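Local coordinates for protein putative efflux transporter (Bacteroides eggerthii, PDB 4L8J) that probably acts as the periplasmic membrane-fusion (HlyD-family adaptor) component of an efflux pump, linking inner- and outer-membrane parts of the export machinery, at residues Q44-L48 with R142-N146; I62-D66 with D128-L132; F135-T141 with I156-T162; F198-E204 with V217-D223. Residues are numbered along the deposited sequence.

Interaction 1: Q44-L48 with R142-N146; sequences QIINL and RLVEN
Residues 44-47 form the end of an extended strand, and Leu-48 leaves it with phi/psi -136/73. Residues 142-146 run as an irregular, mostly extended segment that turns at Leu-143 (-92/-14). Both belong to the barrel-sandwich, or lipoyl-like, domain of membrane-fusion proteins. The two backbones come closest at Ile-45 and Asn-146, with CA atoms 5.5 Å apart. Ile-46, at -120/-9, and Asn-47 form a classic beta bulge against Ala-64 of the neighbouring strand.

Ile-45 and Leu-48 both point toward the 142-146 segment. Ile-45 (m, t) places CD1 3.5 Å from CG2 of Val-144 (m). Leu-48 (t, p) sets CD2 4.4 Å from the same Val-144 CG2 and 3.4 Å from Val-144 O. Val-150 and Ile-156 also pack on Val-144, so this apolar part is buried. Arg-142 (t, t) brings its guanidinium against Leu-48, whose CG lies over one face, 3.7 Å from NH1. That NH1 is hydrogen-bonded to Val-50 O, while a glycerol, probably from the crystallisation liquor, hydrogen-bonds to Arg-142 NH2 and Asn-146 N. Asn-146 (chi1 t) reaches back to the bulge, where its ND2 gives a weak hydrogen bond of 3.4 Å to Ile-46 O.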
loop_
_atom_site.group_PDB
_atom_site.type_symbol
_atom_site.label_atom_id
_atom_site.label_comp_id
_atom_site.label_asym_id
_atom_site.label_seq_id
_atom_site.Cartn_x
_atom_site.Cartn_y
_atom_site.Cartn_z
ATOM N N GLN A 44 -73.448 -14.611 -26.119
ATOM C CA GLN A 44 -73.876 -13.760 -25.018
ATOM C C GLN A 44 -73.150 -14.157 -23.711
ATOM O O GLN A 44 -73.313 -15.288 -23.237
ATOM C CB GLN A 44 -75.409 -13.833 -24.840
ATOM C CG GLN A 44 -75.909 -13.152 -23.556
ATOM C CD GLN A 44 -77.402 -12.958 -23.512
ATOM O OE1 GLN A 44 -77.886 -11.823 -23.579
ATOM N NE2 GLN A 44 -78.167 -14.050 -23.346
ATOM N N ILE A 45 -72.414 -13.212 -23.101
ATOM C CA ILE A 45 -71.753 -13.447 -21.804
ATOM C C ILE A 45 -72.842 -13.761 -20.779
ATOM O O ILE A 45 -73.849 -13.073 -20.753
ATOM C CB ILE A 45 -70.860 -12.239 -21.382
ATOM C CG1 ILE A 45 -69.634 -12.131 -22.320
ATOM C CG2 ILE A 45 -70.394 -12.361 -19.909
ATOM C CD1 ILE A 45 -69.050 -10.786 -22.419
ATOM N N ILE A 46 -72.701 -14.852 -20.025
ATOM C CA ILE A 46 -73.669 -15.225 -18.982
ATOM C C ILE A 46 -72.959 -15.280 -17.622
ATOM O O ILE A 46 -73.599 -15.463 -16.586
ATOM C CB ILE A 46 -74.405 -16.535 -19.286
ATOM C CG1 ILE A 46 -73.409 -17.703 -19.545
ATOM C CG2 ILE A 46 -75.446 -16.322 -20.416
ATOM C CD1 ILE A 46 -73.974 -19.130 -19.249
ATOM N N ASN A 47 -71.621 -15.180 -17.645
ATOM C CA ASN A 47 -70.821 -15.181 -16.428
ATOM C C ASN A 47 -69.583 -14.318 -16.639
ATOM O O ASN A 47 -68.878 -14.476 -17.627
ATOM C CB ASN A 47 -70.452 -16.608 -15.997
ATOM C CG ASN A 47 -69.934 -16.710 -14.578
ATOM O OD1 ASN A 47 -69.918 -15.749 -13.831
ATOM N ND2 ASN A 47 -69.492 -17.877 -14.169
ATOM N N LEU A 48 -69.360 -13.378 -15.718
ATOM C CA LEU A 48 -68.227 -12.471 -15.671
ATOM C C LEU A 48 -67.771 -12.468 -14.192
ATOM O O LEU A 48 -68.096 -11.560 -13.449
ATOM C CB LEU A 48 -68.679 -11.096 -16.188
ATOM C CG LEU A 48 -67.606 -10.103 -16.643
ATOM C CD1 LEU A 48 -66.632 -10.726 -17.636
ATOM C CD2 LEU A 48 -68.252 -8.914 -17.291
ATOM N N ARG A 142 -62.049 -4.269 -17.095
ATOM C CA ARG A 142 -63.205 -5.051 -17.489
ATOM C C ARG A 142 -63.902 -4.258 -18.600
ATOM O O ARG A 142 -64.420 -3.164 -18.338
ATOM C CB ARG A 142 -64.112 -5.273 -16.281
ATOM C CG ARG A 142 -64.998 -6.474 -16.415
ATOM C CD ARG A 142 -65.412 -6.909 -15.044
ATOM N NE ARG A 142 -66.764 -6.465 -14.759
ATOM C CZ ARG A 142 -67.626 -7.141 -14.012
ATOM N NH1 ARG A 142 -67.262 -8.277 -13.428
ATOM N NH2 ARG A 142 -68.847 -6.679 -13.826
ATOM N N LEU A 143 -63.863 -4.781 -19.845
ATOM C CA LEU A 143 -64.352 -4.083 -21.043
ATOM C C LEU A 143 -65.806 -4.347 -21.411
ATOM O O LEU A 143 -66.363 -3.628 -22.253
ATOM C CB LEU A 143 -63.463 -4.459 -22.240
ATOM C CG LEU A 143 -61.975 -4.161 -22.080
ATOM C CD1 LEU A 143 -61.175 -4.830 -23.167
ATOM C CD2 LEU A 143 -61.703 -2.657 -22.046
ATOM N N VAL A 144 -66.422 -5.369 -20.814
ATOM C CA VAL A 144 -67.798 -5.751 -21.122
ATOM C C VAL A 144 -68.587 -5.918 -19.834
ATOM O O VAL A 144 -68.013 -5.868 -18.753
ATOM C CB VAL A 144 -67.836 -7.058 -21.985
ATOM C CG1 VAL A 144 -67.420 -6.788 -23.428
ATOM C CG2 VAL A 144 -66.957 -8.149 -21.373
ATOM N N GLU A 145 -69.892 -6.148 -19.963
ATOM C CA GLU A 145 -70.832 -6.384 -18.870
ATOM C C GLU A 145 -71.425 -7.770 -18.995
ATOM O O GLU A 145 -71.447 -8.318 -20.097
ATOM C CB GLU A 145 -71.970 -5.336 -18.899
ATOM C CG GLU A 145 -71.549 -3.940 -18.484
ATOM C CD GLU A 145 -71.936 -3.578 -17.065
ATOM O OE1 GLU A 145 -73.148 -3.618 -16.747
ATOM O OE2 GLU A 145 -71.025 -3.240 -16.273
ATOM N N ASN A 146 -71.968 -8.321 -17.894
ATOM C CA ASN A 146 -72.618 -9.625 -17.962
ATOM C C ASN A 146 -73.933 -9.494 -18.741
ATOM O O ASN A 146 -74.513 -8.414 -18.774
ATOM C CB ASN A 146 -72.833 -10.225 -16.574
ATOM C CG ASN A 146 -73.123 -11.713 -16.595
ATOM O OD1 ASN A 146 -73.037 -12.358 -17.635
ATOM N ND2 ASN A 146 -73.454 -12.301 -15.445
#

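Interaction 2: I62-D66 with D128-L132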
loop_
_atom_site.group_PDB
_atom_site.type_symbol
_atom_site.label_atom_id
_atom_site.label_comp_id
_atom_site.label_asym_id
_atom_site.label_seq_id
_atom_site.Cartn_x
_atom_site.Cartn_y
_atom_site.Cartn_z
ATOM N N ILE A 62 -62.423 -16.341 -16.682
ATOM C CA ILE A 62 -62.545 -14.882 -16.842
ATOM C C ILE A 62 -63.980 -14.550 -17.186
ATOM O O ILE A 62 -64.558 -13.618 -16.629
ATOM C CB ILE A 62 -61.583 -14.358 -17.961
ATOM C CG1 ILE A 62 -60.095 -14.615 -17.610
ATOM C CG2 ILE A 62 -61.875 -12.857 -18.263
ATOM C CD1 ILE A 62 -59.590 -13.810 -16.421
ATOM N N ALA A 63 -64.546 -15.306 -18.146
ATOM C CA ALA A 63 -65.902 -15.072 -18.630
ATOM C C ALA A 63 -66.417 -16.295 -19.344
ATOM O O ALA A 63 -65.624 -17.106 -19.806
ATOM C CB ALA A 63 -65.938 -13.861 -19.567
ATOM N N ALA A 64 -67.743 -16.442 -19.421
ATOM C CA ALA A 64 -68.353 -17.550 -20.162
ATOM C C ALA A 64 -69.524 -17.046 -20.961
ATOM O O ALA A 64 -70.256 -16.178 -20.486
ATOM C CB ALA A 64 -68.807 -18.660 -19.217
ATOM N N ILE A 65 -69.699 -17.574 -22.186
ATOM C CA ILE A 65 -70.863 -17.242 -23.029
ATOM C C ILE A 65 -71.869 -18.381 -22.888
ATOM O O ILE A 65 -71.476 -19.488 -22.493
ATOM C CB ILE A 65 -70.523 -16.929 -24.522
ATOM C CG1 ILE A 65 -69.872 -18.122 -25.233
ATOM C CG2 ILE A 65 -69.688 -15.651 -24.673
ATOM C CD1 ILE A 65 -70.266 -18.280 -26.699
ATOM N N ASP A 66 -73.170 -18.105 -23.184
ATOM C CA ASP A 66 -74.259 -19.082 -23.162
ATOM C C ASP A 66 -73.913 -20.192 -24.179
ATOM O O ASP A 66 -73.784 -19.895 -25.370
ATOM C CB ASP A 66 -75.598 -18.395 -23.503
ATOM C CG ASP A 66 -76.857 -19.225 -23.337
ATOM O OD1 ASP A 66 -76.743 -20.440 -23.037
ATOM O OD2 ASP A 66 -77.960 -18.653 -23.464
ATOM N N ASP A 128 -64.252 -23.247 -26.174
ATOM C CA ASP A 128 -64.078 -21.790 -26.255
ATOM C C ASP A 128 -65.248 -20.976 -25.673
ATOM O O ASP A 128 -65.119 -19.752 -25.588
ATOM C CB ASP A 128 -63.757 -21.359 -27.696
ATOM C CG ASP A 128 -62.360 -21.801 -28.147
ATOM O OD1 ASP A 128 -61.568 -22.249 -27.282
ATOM O OD2 ASP A 128 -62.092 -21.769 -29.372
ATOM N N THR A 129 -66.324 -21.634 -25.183
ATOM C CA THR A 129 -67.427 -20.932 -24.484
ATOM C C THR A 129 -66.937 -20.415 -23.118
ATOM O O THR A 129 -67.559 -19.530 -22.540
ATOM C CB THR A 129 -68.666 -21.818 -24.321
ATOM O OG1 THR A 129 -68.347 -22.994 -23.567
ATOM C CG2 THR A 129 -69.325 -22.172 -25.643
ATOM N N LYS A 130 -65.810 -20.948 -22.612
ATOM C CA LYS A 130 -65.195 -20.501 -21.353
ATOM C C LYS A 130 -63.898 -19.812 -21.666
ATOM O O LYS A 130 -62.999 -20.443 -22.224
ATOM C CB LYS A 130 -64.957 -21.680 -20.376
ATOM C CG LYS A 130 -66.217 -22.505 -20.078
ATOM C CD LYS A 130 -66.586 -22.482 -18.621
ATOM C CE LYS A 130 -67.919 -23.137 -18.348
ATOM N NZ LYS A 130 -67.789 -24.610 -18.213
ATOM N N LEU A 131 -63.800 -18.509 -21.372
ATOM C CA LEU A 131 -62.562 -17.763 -21.613
ATOM C C LEU A 131 -61.700 -17.853 -20.344
ATOM O O LEU A 131 -62.170 -17.512 -19.270
ATOM C CB LEU A 131 -62.896 -16.315 -21.999
ATOM C CG LEU A 131 -61.744 -15.318 -22.173
ATOM C CD1 LEU A 131 -60.809 -15.737 -23.314
ATOM C CD2 LEU A 131 -62.310 -13.910 -22.411
ATOM N N LEU A 132 -60.488 -18.389 -20.453
ATOM C CA LEU A 132 -59.612 -18.609 -19.295
ATOM C C LEU A 132 -58.391 -17.696 -19.313
ATOM O O LEU A 132 -58.009 -17.214 -20.381
ATOM C CB LEU A 132 -59.153 -20.087 -19.260
ATOM C CG LEU A 132 -60.240 -21.173 -19.441
ATOM C CD1 LEU A 132 -59.616 -22.544 -19.490
ATOM C CD2 LEU A 132 -61.305 -21.130 -18.332
#
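A classic beta bulge marks one end of this strand pair: Ile-62 and Ala-63 both face Leu-131. The Leu-131 carbonyl takes two backbone hydrogen bonds, 2.9 Å from Ile-62 N to Leu-131 O and a weak 3.4 Å from Ala-63 N to Leu-131 O. Ile-62 has phi/psi -102/-47, which makes the irregularity. The contact lies in the barrel-sandwich domain of the membrane-fusion family. It closes the base of the helical hairpin, because helices 68-95 and 102-127 lie between the two segments.

The strands run antiparallel, with axes at 165° and 4.7 Å apart. Within the bulge, Ala-63 also forms a hydrogen-bonded pair with Leu-131, with Leu-131 N to Ala-63 O at 2.8 Å. Beyond it, Ala-64 and Lys-130 form a non-hydrogen-bonded pair, with CA atoms 4.5 Å apart. Ala-63 and Leu-131 turn to the sheet face that packs on Ile-156. Ala-64 and Lys-130 lie on the other face.

At the hairpin end, Ile-65 and Thr-129 both touch Ile-70 of helix 68-95, and Thr-129 OG1 is hydrogen-bonded to Met-126 O. Thr-129 O accepts a hydrogen bond from Ile-65 N at 2.9 Å and lies 3.2 Å from Ala-64 CA.

Interaction 3: F135-T141 with I156-T162; sequences FDGSIET and IVRLVNT
Strands 137-141 and 156-161 run antiparallel, axes 4.7 Å apart at 142°. Ile-156 enters with phi/psi -104/-51. Val-157 is extended; its CG1 lies 4.1 Å from Ile-139 CG2. Arg-158 and Thr-141 form a hydrogen-bonded pair, Arg-158 N to Thr-141 O 2.9 Å. Arg-158 O faces a classic beta bulge, accepting from Glu-140 N at 2.8 Å and weakly from Thr-141 N at 3.4 Å; Glu-140 has phi/psi -77/-44. Leu-159 (t, p) and Ile-139 (m, m) are a non-hydrogen-bonded pair, CD1 to CD1 3.8 Å; Leu-159 CD2 lies 3.4 Å from Phe-135 CE1. Val-160 and Ser-138 are a hydrogen-bonded pair: Val-160 N to Ser-138 O 3.0 Å, Ser-138 N to Val-160 O 3.1 Å. Asn-161 and Gly-137 are a non-hydrogen-bonded pair, CA to CA 4.6 Å. Asn-161 ND2 lies over one ring face of Phe-135 (chi1 p), 3.4 Å from CG; its OD1 is hydrogen-bonded to Arg-163 N. Thr-162 N makes a weak hydrogen bond to Asp-136 O, 3.4 Å. These are the central strands of one sheet of the membrane-fusion barrel-sandwich domain.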
loop_
_atom_site.group_PDB
_atom_site.type_symbol
_atom_site.label_atom_id
_atom_site.label_comp_id
_atom_site.label_asym_id
_atom_site.label_seq_id
_atom_site.Cartn_x
_atom_site.Cartn_y
_atom_site.Cartn_z
ATOM N N PHE A 135 -52.269 -16.743 -18.467
ATOM C CA PHE A 135 -51.156 -16.662 -17.502
ATOM C C PHE A 135 -51.623 -16.015 -16.189
ATOM O O PHE A 135 -52.676 -15.359 -16.163
ATOM C CB PHE A 135 -49.948 -15.866 -18.085
ATOM C CG PHE A 135 -50.305 -14.569 -18.779
ATOM C CD1 PHE A 135 -50.662 -13.447 -18.051
ATOM C CD2 PHE A 135 -50.334 -14.490 -20.165
ATOM C CE1 PHE A 135 -51.043 -12.273 -18.692
ATOM C CE2 PHE A 135 -50.701 -13.304 -20.805
ATOM C CZ PHE A 135 -51.049 -12.206 -20.063
ATOM N N ASP A 136 -50.811 -16.162 -15.105
ATOM C CA ASP A 136 -51.054 -15.506 -13.814
ATOM C C ASP A 136 -50.995 -14.009 -14.041
ATOM O O ASP A 136 -50.035 -13.525 -14.649
ATOM C CB ASP A 136 -49.994 -15.929 -12.770
ATOM C CG ASP A 136 -50.085 -17.346 -12.241
ATOM O OD1 ASP A 136 -50.805 -18.166 -12.849
ATOM O OD2 ASP A 136 -49.408 -17.646 -11.234
ATOM N N GLY A 137 -52.031 -13.286 -13.642
ATOM C CA GLY A 137 -52.045 -11.848 -13.856
ATOM C C GLY A 137 -53.085 -11.102 -13.067
ATOM O O GLY A 137 -53.702 -11.655 -12.152
ATOM N N SER A 138 -53.272 -9.834 -13.410
ATOM C CA SER A 138 -54.237 -8.999 -12.738
ATOM C C SER A 138 -55.137 -8.306 -13.755
ATOM O O SER A 138 -54.684 -7.880 -14.826
ATOM C CB SER A 138 -53.557 -8.000 -11.805
ATOM O OG SER A 138 -52.963 -6.921 -12.503
ATOM N N ILE A 139 -56.429 -8.230 -13.418
ATOM C CA ILE A 139 -57.425 -7.620 -14.273
ATOM C C ILE A 139 -57.241 -6.122 -14.202
ATOM O O ILE A 139 -57.596 -5.491 -13.201
ATOM C CB ILE A 139 -58.879 -8.068 -13.920
ATOM C CG1 ILE A 139 -59.020 -9.609 -13.772
ATOM C CG2 ILE A 139 -59.918 -7.439 -14.861
ATOM C CD1 ILE A 139 -58.619 -10.485 -14.983
ATOM N N GLU A 140 -56.654 -5.559 -15.258
ATOM C CA GLU A 140 -56.443 -4.121 -15.347
ATOM C C GLU A 140 -57.754 -3.450 -15.690
ATOM O O GLU A 140 -58.096 -2.457 -15.075
ATOM C CB GLU A 140 -55.344 -3.779 -16.376
ATOM C CG GLU A 140 -54.733 -2.400 -16.167
ATOM C CD GLU A 140 -53.782 -1.935 -17.254
ATOM O OE1 GLU A 140 -54.259 -1.595 -18.363
ATOM O OE2 GLU A 140 -52.560 -1.878 -16.985
ATOM N N THR A 141 -58.511 -4.001 -16.648
ATOM C CA THR A 141 -59.784 -3.414 -17.059
ATOM C C THR A 141 -60.796 -4.482 -17.478
ATOM O O THR A 141 -60.451 -5.441 -18.163
ATOM C CB THR A 141 -59.573 -2.407 -18.242
ATOM O OG1 THR A 141 -58.423 -1.594 -18.016
ATOM C CG2 THR A 141 -60.779 -1.506 -18.487
ATOM N N ILE A 156 -62.592 -8.547 -23.848
ATOM C CA ILE A 156 -63.438 -8.863 -22.694
ATOM C C ILE A 156 -62.805 -8.198 -21.454
ATOM O O ILE A 156 -63.487 -7.489 -20.720
ATOM C CB ILE A 156 -63.651 -10.394 -22.559
ATOM C CG1 ILE A 156 -64.274 -11.020 -23.854
ATOM C CG2 ILE A 156 -64.433 -10.763 -21.290
ATOM C CD1 ILE A 156 -65.686 -10.557 -24.309
ATOM N N VAL A 157 -61.505 -8.431 -21.243
ATOM C CA VAL A 157 -60.703 -7.837 -20.186
ATOM C C VAL A 157 -59.288 -7.563 -20.716
ATOM O O VAL A 157 -58.858 -8.175 -21.700
ATOM C CB VAL A 157 -60.615 -8.671 -18.860
ATOM C CG1 VAL A 157 -61.970 -8.860 -18.175
ATOM C CG2 VAL A 157 -59.853 -9.992 -19.040
ATOM N N ARG A 158 -58.558 -6.688 -20.005
ATOM C CA ARG A 158 -57.146 -6.369 -20.210
ATOM C C ARG A 158 -56.442 -6.955 -19.014
ATOM O O ARG A 158 -56.742 -6.569 -17.892
ATOM C CB ARG A 158 -56.917 -4.847 -20.360
ATOM C CG ARG A 158 -57.649 -4.276 -21.575
ATOM C CD ARG A 158 -57.658 -2.765 -21.641
ATOM N NE ARG A 158 -58.225 -2.317 -22.914
ATOM C CZ ARG A 158 -58.221 -1.060 -23.341
ATOM N NH1 ARG A 158 -57.669 -0.103 -22.605
ATOM N NH2 ARG A 158 -58.763 -0.749 -24.513
ATOM N N LEU A 159 -55.624 -7.981 -19.243
ATOM C CA LEU A 159 -54.891 -8.724 -18.232
ATOM C C LEU A 159 -53.381 -8.386 -18.308
ATOM O O LEU A 159 -52.774 -8.546 -19.376
ATOM C CB LEU A 159 -55.123 -10.239 -18.469
ATOM C CG LEU A 159 -54.411 -11.229 -17.521
ATOM C CD1 LEU A 159 -55.043 -11.239 -16.145
ATOM C CD2 LEU A 159 -54.406 -12.635 -18.087
ATOM N N VAL A 160 -52.779 -7.934 -17.187
ATOM C CA VAL A 160 -51.346 -7.634 -17.173
ATOM C C VAL A 160 -50.620 -8.808 -16.501
ATOM O O VAL A 160 -51.053 -9.273 -15.437
ATOM C CB VAL A 160 -50.968 -6.241 -16.568
ATOM C CG1 VAL A 160 -51.601 -5.102 -17.368
ATOM C CG2 VAL A 160 -51.348 -6.119 -15.108
ATOM N N ASN A 161 -49.564 -9.335 -17.172
ATOM C CA ASN A 161 -48.756 -10.444 -16.693
ATOM C C ASN A 161 -47.979 -10.004 -15.458
ATOM O O ASN A 161 -47.256 -9.007 -15.520
ATOM C CB ASN A 161 -47.798 -10.930 -17.806
ATOM C CG ASN A 161 -47.192 -12.284 -17.554
ATOM O OD1 ASN A 161 -46.719 -12.591 -16.460
ATOM N ND2 ASN A 161 -47.202 -13.142 -18.564
ATOM N N THR A 162 -48.126 -10.737 -14.343
ATOM C CA THR A 162 -47.488 -10.374 -13.079
ATOM C C THR A 162 -46.472 -11.414 -12.647
ATOM O O THR A 162 -46.019 -11.367 -11.511
ATOM C CB THR A 162 -48.550 -10.135 -11.964
ATOM O OG1 THR A 162 -49.250 -11.350 -11.668
ATOM C CG2 THR A 162 -49.519 -9.026 -12.294
#

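Interaction 4: F198-E204 with V217-D223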
loop_
_atom_site.group_PDB
_atom_site.type_symbol
_atom_site.label_atom_id
_atom_site.label_comp_id
_atom_site.label_asym_id
_atom_site.label_seq_id
_atom_site.Cartn_x
_atom_site.Cartn_y
_atom_site.Cartn_z
ATOM N N PHE A 198 -35.352 -6.077 -0.983
ATOM C CA PHE A 198 -35.636 -7.323 -1.671
ATOM C C PHE A 198 -34.476 -7.759 -2.555
ATOM O O PHE A 198 -33.923 -6.943 -3.289
ATOM C CB PHE A 198 -36.906 -7.195 -2.534
ATOM C CG PHE A 198 -38.144 -6.814 -1.763
ATOM C CD1 PHE A 198 -38.930 -7.787 -1.151
ATOM C CD2 PHE A 198 -38.552 -5.481 -1.681
ATOM C CE1 PHE A 198 -40.096 -7.428 -0.451
ATOM C CE2 PHE A 198 -39.688 -5.124 -0.961
ATOM C CZ PHE A 198 -40.462 -6.099 -0.361
ATOM N N ASN A 199 -34.156 -9.055 -2.533
ATOM C CA ASN A 199 -33.153 -9.616 -3.409
ATOM C C ASN A 199 -33.684 -9.596 -4.836
ATOM O O ASN A 199 -34.887 -9.764 -5.081
ATOM C CB ASN A 199 -32.790 -11.053 -2.978
ATOM C CG ASN A 199 -31.735 -11.696 -3.856
ATOM O OD1 ASN A 199 -30.543 -11.342 -3.809
ATOM N ND2 ASN A 199 -32.168 -12.592 -4.737
ATOM N N ALA A 200 -32.785 -9.384 -5.777
ATOM C CA ALA A 200 -33.146 -9.360 -7.172
ATOM C C ALA A 200 -32.100 -10.114 -7.928
ATOM O O ALA A 200 -30.963 -10.198 -7.467
ATOM C CB ALA A 200 -33.242 -7.915 -7.669
ATOM N N ARG A 201 -32.461 -10.671 -9.078
ATOM C CA ARG A 201 -31.479 -11.369 -9.879
ATOM C C ARG A 201 -31.287 -10.663 -11.210
ATOM O O ARG A 201 -32.211 -10.045 -11.730
ATOM C CB ARG A 201 -31.857 -12.854 -10.085
ATOM C CG ARG A 201 -33.156 -13.077 -10.848
ATOM C CD ARG A 201 -33.308 -14.519 -11.310
ATOM N NE ARG A 201 -34.107 -14.575 -12.538
ATOM C CZ ARG A 201 -35.432 -14.609 -12.559
ATOM N NH1 ARG A 201 -36.119 -14.632 -11.424
ATOM N NH2 ARG A 201 -36.084 -14.614 -13.715
ATOM N N LEU A 202 -30.109 -10.841 -11.808
ATOM C CA LEU A 202 -29.827 -10.286 -13.112
ATOM C C LEU A 202 -30.668 -10.946 -14.185
ATOM O O LEU A 202 -30.681 -12.171 -14.274
ATOM C CB LEU A 202 -28.336 -10.474 -13.456
ATOM C CG LEU A 202 -27.896 -9.933 -14.814
ATOM C CD1 LEU A 202 -28.114 -8.389 -14.909
ATOM C CD2 LEU A 202 -26.458 -10.288 -15.072
ATOM N N GLU A 203 -31.314 -10.148 -15.039
ATOM C CA GLU A 203 -31.993 -10.735 -16.168
ATOM C C GLU A 203 -31.067 -10.621 -17.370
ATOM O O GLU A 203 -30.852 -11.599 -18.082
ATOM C CB GLU A 203 -33.365 -10.113 -16.452
ATOM C CG GLU A 203 -34.010 -10.822 -17.644
ATOM C CD GLU A 203 -35.399 -10.405 -18.081
ATOM O OE1 GLU A 203 -35.610 -9.201 -18.342
ATOM O OE2 GLU A 203 -36.255 -11.306 -18.244
ATOM N N GLU A 204 -30.502 -9.417 -17.584
ATOM C CA GLU A 204 -29.611 -9.124 -18.703
ATOM C C GLU A 204 -29.093 -7.687 -18.633
ATOM O O GLU A 204 -29.661 -6.869 -17.929
ATOM C CB GLU A 204 -30.337 -9.312 -20.049
ATOM C CG GLU A 204 -31.496 -8.336 -20.208
ATOM C CD GLU A 204 -32.479 -8.637 -21.313
ATOM O OE1 GLU A 204 -32.806 -9.829 -21.518
ATOM O OE2 GLU A 204 -32.965 -7.669 -21.939
ATOM N N VAL A 217 -29.357 -2.086 -17.677
ATOM C CA VAL A 217 -29.447 -3.337 -16.926
ATOM C C VAL A 217 -30.911 -3.626 -16.625
ATOM O O VAL A 217 -31.636 -2.730 -16.212
ATOM C CB VAL A 217 -28.630 -3.283 -15.596
ATOM C CG1 VAL A 217 -28.664 -4.641 -14.876
ATOM C CG2 VAL A 217 -27.172 -2.848 -15.811
ATOM N N THR A 218 -31.311 -4.891 -16.723
ATOM C CA THR A 218 -32.632 -5.340 -16.294
ATOM C C THR A 218 -32.433 -6.376 -15.199
ATOM O O THR A 218 -31.637 -7.293 -15.354
ATOM C CB THR A 218 -33.498 -5.858 -17.457
ATOM O OG1 THR A 218 -33.589 -4.822 -18.424
ATOM C CG2 THR A 218 -34.916 -6.174 -17.009
ATOM N N ILE A 219 -33.146 -6.208 -14.082
ATOM C CA ILE A 219 -33.104 -7.136 -12.975
ATOM C C ILE A 219 -34.551 -7.578 -12.685
ATOM O O ILE A 219 -35.488 -6.890 -13.090
ATOM C CB ILE A 219 -32.387 -6.573 -11.719
ATOM C CG1 ILE A 219 -33.088 -5.287 -11.181
ATOM C CG2 ILE A 219 -30.885 -6.351 -11.974
ATOM C CD1 ILE A 219 -32.580 -4.826 -9.767
ATOM N N ILE A 220 -34.723 -8.730 -12.010
ATOM C CA ILE A 220 -36.038 -9.257 -11.634
ATOM C C ILE A 220 -36.040 -9.555 -10.136
ATOM O O ILE A 220 -35.072 -10.114 -9.607
ATOM C CB ILE A 220 -36.448 -10.492 -12.477
ATOM C CG1 ILE A 220 -36.519 -10.136 -13.963
ATOM C CG2 ILE A 220 -37.807 -11.082 -12.008
ATOM C CD1 ILE A 220 -36.434 -11.341 -14.858
ATOM N N ILE A 221 -37.114 -9.157 -9.450
ATOM C CA ILE A 221 -37.264 -9.439 -8.018
ATOM C C ILE A 221 -37.350 -10.960 -7.841
ATOM O O ILE A 221 -38.110 -11.645 -8.554
ATOM C CB ILE A 221 -38.483 -8.695 -7.410
ATOM C CG1 ILE A 221 -38.329 -7.147 -7.550
ATOM C CG2 ILE A 221 -38.717 -9.120 -5.947
ATOM C CD1 ILE A 221 -37.280 -6.488 -6.642
ATOM N N ASP A 222 -36.493 -11.476 -6.953
ATOM C CA ASP A 222 -36.351 -12.890 -6.659
ATOM C C ASP A 222 -36.207 -13.029 -5.160
ATOM O O ASP A 222 -35.095 -13.167 -4.631
ATOM C CB ASP A 222 -35.142 -13.450 -7.417
ATOM C CG ASP A 222 -35.066 -14.960 -7.435
ATOM O OD1 ASP A 222 -35.951 -15.607 -6.829
ATOM O OD2 ASP A 222 -34.135 -15.498 -8.076
ATOM N N ASP A 223 -37.333 -12.884 -4.470
ATOM C CA ASP A 223 -37.377 -12.874 -3.020
ATOM C C ASP A 223 -38.736 -13.369 -2.544
ATOM O O ASP A 223 -39.763 -12.827 -2.960
ATOM C CB ASP A 223 -37.096 -11.442 -2.497
ATOM C CG ASP A 223 -36.695 -11.368 -1.044
ATOM O OD1 ASP A 223 -37.381 -11.996 -0.206
ATOM O OD2 ASP A 223 -35.741 -10.628 -0.730
HETATM O O HOH W 1 -38.079 -14.311 -9.814
#
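This contact is the beta hairpin 198-205/215-221 of the six-stranded antiparallel barrel, consistent with the beta-barrel domain of membrane-fusion proteins. The strand axes approach to 4.4 Å at 137°.

Arg-201 and Ile-220 form the central hydrogen-bonded pair, with Arg-201 N to Ile-220 O 2.7 Å and Ile-220 N to Arg-201 O 2.8 Å. Then the register shifts by one. Glu-203 and Glu-204 both face Thr-218 in a classic beta bulge: Thr-218 O accepts from Glu-203 N at 2.9 Å and from Glu-204 N at 3.3 Å.

At the other end Asp-222 N donates to Asn-199 O at 3.0 Å, and side chains add to the pairing. Asn-199 N donates to Asp-223 OD2 at 2.9 Å, and Asn-199 ND2 donates to Asp-222 O at 3.0 Å. Asn-199 OD1 is hydrogen-bonded to Lys-187 NZ. The Arg-201 guanidinium lies with one face over Ile-220 CB. Its NH1 makes a long salt bridge to Asp-222 OD2 at 4.0 Å, and a water links NH1, weakly, to Ile-221 O.

Ala-200 CB meets Ile-219 CD1 at 3.8 Å, and Val-188 packs on both residues. Strand 198-205 is flanked in the barrel by strand 185-190, and strand 215-221 by strand 166-171.

Interactions 1, 2 and 3 belong to one barrel-sandwich domain. Interactions 1 and 2 share a sheet, since strands 43-47 and 61-65 are neighbours; Ile-46 N lies 2.8 Å from Ala-64 O, a probable hydrogen bond. Interaction 3 lies in the second sheet. Its Ile-156 packs on both others, with CD1 3.9 Å from Ile-45 CD1 and CB 3.8 Å from Leu-131 CD2. Ile-62 CD1 meets Ile-139 CD1 at 3.8 Å. Interaction 2 sits where the helical hairpin leaves the domain. Interaction 4 lies in the separate six-stranded barrel, its centre about 22 Å from that of interaction 3 and about 37 Å from that of interaction 1.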